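Local coordinates for protein indole-3-acetic acid-amido synthetase GH3.15 (Arabidopsis thaliana, PDB 6E1Q) that conjugates glutamine, and possibly cysteine, to indole-3-butyric acid, and glutamine to the herbicide 2,4-DB, using ATP, at residues S221-V226 against I297-T302. Numbering follows the deposited sequence.
Sequences SSFLKV and IESIIT. With CFA ((2,4-dichlorophenoxy)acetic acid), chain C.
Phe223 of helix 220-243 drives its ring against Ile297, Glu298 and Ser299, and nearly all of the contact between 221-226 and 297-302 hangs on this one side chain. With CG anti to its own carbonyl carbon (chi1 -74°), the CE2-CZ edge of the ring meets Ile297 and Ser299. The tight part is apolar: CE2 of Phe223 lies 3.4 Å from CG2 of Ile297, and CZ of Phe223 3.5 Å from the same methyl, which approaches obliquely. At the ring edge stand CB of Ser299, 3.8 Å from CE2 of Phe223, its OG, in the ring plane, and backbone O of Glu298, 4.0 Å from CE2 of Phe223. Leu215 and Ala217 of strand 212-217, Leu312 of helix 309-316 and Phe144 also touch the ring. The looser flank is the start of the helix, where Ser221 and Ser222 are partly exposed. Within the GH3 N-terminal domain, of the ANL clan of adenylating enzymes, Glu298 and Ser299 also line the ligand pocket, on a different flank. CG of Glu298 comes within 3.3 Å of ether atom O1' of the bound (2,4-dichlorophenoxy)acetic acid, while its carboxylate is hydrogen-bonded to Thr322 OG1 and Ser324 N. CA of Ser299 lies 3.8 Å from chlorine CL3 of the ligand. An alanine in place of Phe223 would probably leave the Ile297 methyl and Ser299 CB without their apolar partner and open a gap behind these pocket residues. No hydrogen bond crosses between the two segments, so their contact rests on van der Waals packing of the ring.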
loop_
_atom_site.group_PDB
_atom_site.type_symbol
_atom_site.label_atom_id
_atom_site.label_comp_id
_atom_site.label_asym_id
_atom_site.label_seq_id
_atom_site.Cartn_x
_atom_site.Cartn_y
_atom_site.Cartn_z
ATOM N N SER A 221 -5.789 -3.691 4.329
ATOM C CA SER A 221 -5.983 -5.126 4.479
ATOM C C SER A 221 -4.988 -5.742 5.453
ATOM O O SER A 221 -5.251 -6.834 5.977
ATOM C CB SER A 221 -5.903 -5.817 3.108
ATOM O OG SER A 221 -4.711 -5.498 2.417
ATOM N N SER A 222 -3.867 -5.058 5.720
ATOM C CA SER A 222 -2.887 -5.578 6.673
ATOM C C SER A 222 -3.499 -5.779 8.043
ATOM O O SER A 222 -3.122 -6.712 8.759
ATOM C CB SER A 222 -1.675 -4.638 6.789
ATOM O OG SER A 222 -1.222 -4.215 5.513
ATOM N N PHE A 223 -4.433 -4.908 8.431
ATOM C CA PHE A 223 -5.056 -5.003 9.745
ATOM C C PHE A 223 -5.926 -6.243 9.887
ATOM O O PHE A 223 -6.028 -6.797 10.989
ATOM C CB PHE A 223 -5.885 -3.754 10.018
ATOM C CG PHE A 223 -5.057 -2.560 10.336
ATOM C CD1 PHE A 223 -4.464 -2.437 11.576
ATOM C CD2 PHE A 223 -4.830 -1.580 9.383
ATOM C CE1 PHE A 223 -3.687 -1.353 11.875
ATOM C CE2 PHE A 223 -4.047 -0.467 9.681
ATOM C CZ PHE A 223 -3.472 -0.359 10.925
ATOM N N LEU A 224 -6.526 -6.712 8.791
ATOM C CA LEU A 224 -7.392 -7.886 8.865
ATOM C C LEU A 224 -6.607 -9.132 9.238
ATOM O O LEU A 224 -7.119 -10.010 9.936
ATOM C CB LEU A 224 -8.104 -8.101 7.533
ATOM C CG LEU A 224 -8.646 -6.813 6.946
ATOM C CD1 LEU A 224 -9.271 -7.068 5.569
ATOM C CD2 LEU A 224 -9.627 -6.195 7.919
ATOM N N LYS A 225 -5.372 -9.239 8.747
ATOM C CA LYS A 225 -4.508 -10.347 9.127
ATOM C C LYS A 225 -4.141 -10.275 10.613
ATOM O O LYS A 225 -4.101 -11.297 11.297
ATOM C CB LYS A 225 -3.271 -10.329 8.226
ATOM C CG LYS A 225 -2.328 -11.476 8.396
ATOM C CD LYS A 225 -2.932 -12.764 7.902
ATOM C CE LYS A 225 -1.958 -13.918 8.022
ATOM N NZ LYS A 225 -2.576 -15.221 7.611
ATOM N N VAL A 226 -3.920 -9.071 11.137
ATOM C CA VAL A 226 -3.664 -8.905 12.562
ATOM C C VAL A 226 -4.883 -9.322 13.378
ATOM O O VAL A 226 -4.770 -10.035 14.381
ATOM C CB VAL A 226 -3.263 -7.444 12.855
ATOM C CG1 VAL A 226 -3.183 -7.215 14.344
ATOM C CG2 VAL A 226 -1.895 -7.128 12.223
ATOM N N ILE A 297 -5.963 5.395 12.712
ATOM C CA ILE A 297 -5.473 4.169 12.114
ATOM C C ILE A 297 -4.902 4.554 10.765
ATOM O O ILE A 297 -5.652 4.946 9.866
ATOM C CB ILE A 297 -6.577 3.123 11.959
ATOM C CG1 ILE A 297 -7.089 2.694 13.331
ATOM C CG2 ILE A 297 -6.056 1.950 11.103
ATOM C CD1 ILE A 297 -8.416 1.990 13.273
ATOM N N GLU A 298 -3.585 4.423 10.622
ATOM C CA GLU A 298 -2.847 4.933 9.476
ATOM C C GLU A 298 -2.473 3.768 8.573
ATOM O O GLU A 298 -1.809 2.823 9.020
ATOM C CB GLU A 298 -1.595 5.688 9.944
ATOM C CG GLU A 298 -0.641 6.065 8.809
ATOM C CD GLU A 298 -1.131 7.261 7.985
ATOM O OE1 GLU A 298 -1.721 8.195 8.565
ATOM O OE2 GLU A 298 -0.942 7.258 6.749
ATOM N N SER A 299 -2.907 3.827 7.310
ATOM C CA SER A 299 -2.531 2.831 6.304
ATOM C C SER A 299 -2.988 3.316 4.938
ATOM O O SER A 299 -3.772 4.260 4.822
ATOM C CB SER A 299 -3.163 1.464 6.589
ATOM O OG SER A 299 -4.573 1.524 6.354
ATOM N N ILE A 300 -2.521 2.627 3.903
ATOM C CA ILE A 300 -3.003 2.909 2.555
ATOM C C ILE A 300 -4.444 2.418 2.437
ATOM O O ILE A 300 -4.741 1.243 2.693
ATOM C CB ILE A 300 -2.086 2.273 1.507
ATOM C CG1 ILE A 300 -0.716 2.956 1.570
ATOM C CG2 ILE A 300 -2.697 2.398 0.108
ATOM C CD1 ILE A 300 0.359 2.215 0.807
ATOM N N ILE A 301 -5.351 3.329 2.071
ATOM C CA ILE A 301 -6.769 3.041 1.911
ATOM C C ILE A 301 -7.283 3.446 0.535
ATOM O O ILE A 301 -8.491 3.518 0.331
ATOM C CB ILE A 301 -7.610 3.725 3.008
ATOM C CG1 ILE A 301 -7.396 5.249 2.962
ATOM C CG2 ILE A 301 -7.322 3.118 4.369
ATOM C CD1 ILE A 301 -7.935 6.007 4.185
ATOM N N THR A 302 -6.392 3.745 -0.399
ATOM C CA THR A 302 -6.766 4.158 -1.742
ATOM C C THR A 302 -6.557 3.010 -2.731
ATOM O O THR A 302 -5.886 2.015 -2.446
ATOM C CB THR A 302 -5.937 5.380 -2.162
ATOM O OG1 THR A 302 -4.542 5.032 -2.126
ATOM C CG2 THR A 302 -6.195 6.559 -1.211
HETATM C C1 CFA C . 2.520 5.042 11.117
HETATM C C2 CFA C . 2.970 5.701 9.816
HETATM C "C1'" CFA C . 2.956 3.752 8.439
HETATM C "C2'" CFA C . 2.450 3.018 7.374
HETATM C "C3'" CFA C . 2.951 1.766 7.115
HETATM C "C4'" CFA C . 3.942 1.250 7.910
HETATM C "C5'" CFA C . 4.460 1.962 8.964
HETATM CL CL3 CFA C . 1.157 3.630 6.307
HETATM C "C6'" CFA C . 3.966 3.217 9.223
HETATM O O1 CFA C . 3.193 5.198 12.168
HETATM O O2 CFA C . 1.492 4.326 11.125
HETATM O "O1'" CFA C . 2.447 5.028 8.705
HETATM CL CL4 CFA C . 4.557 -0.363 7.551
#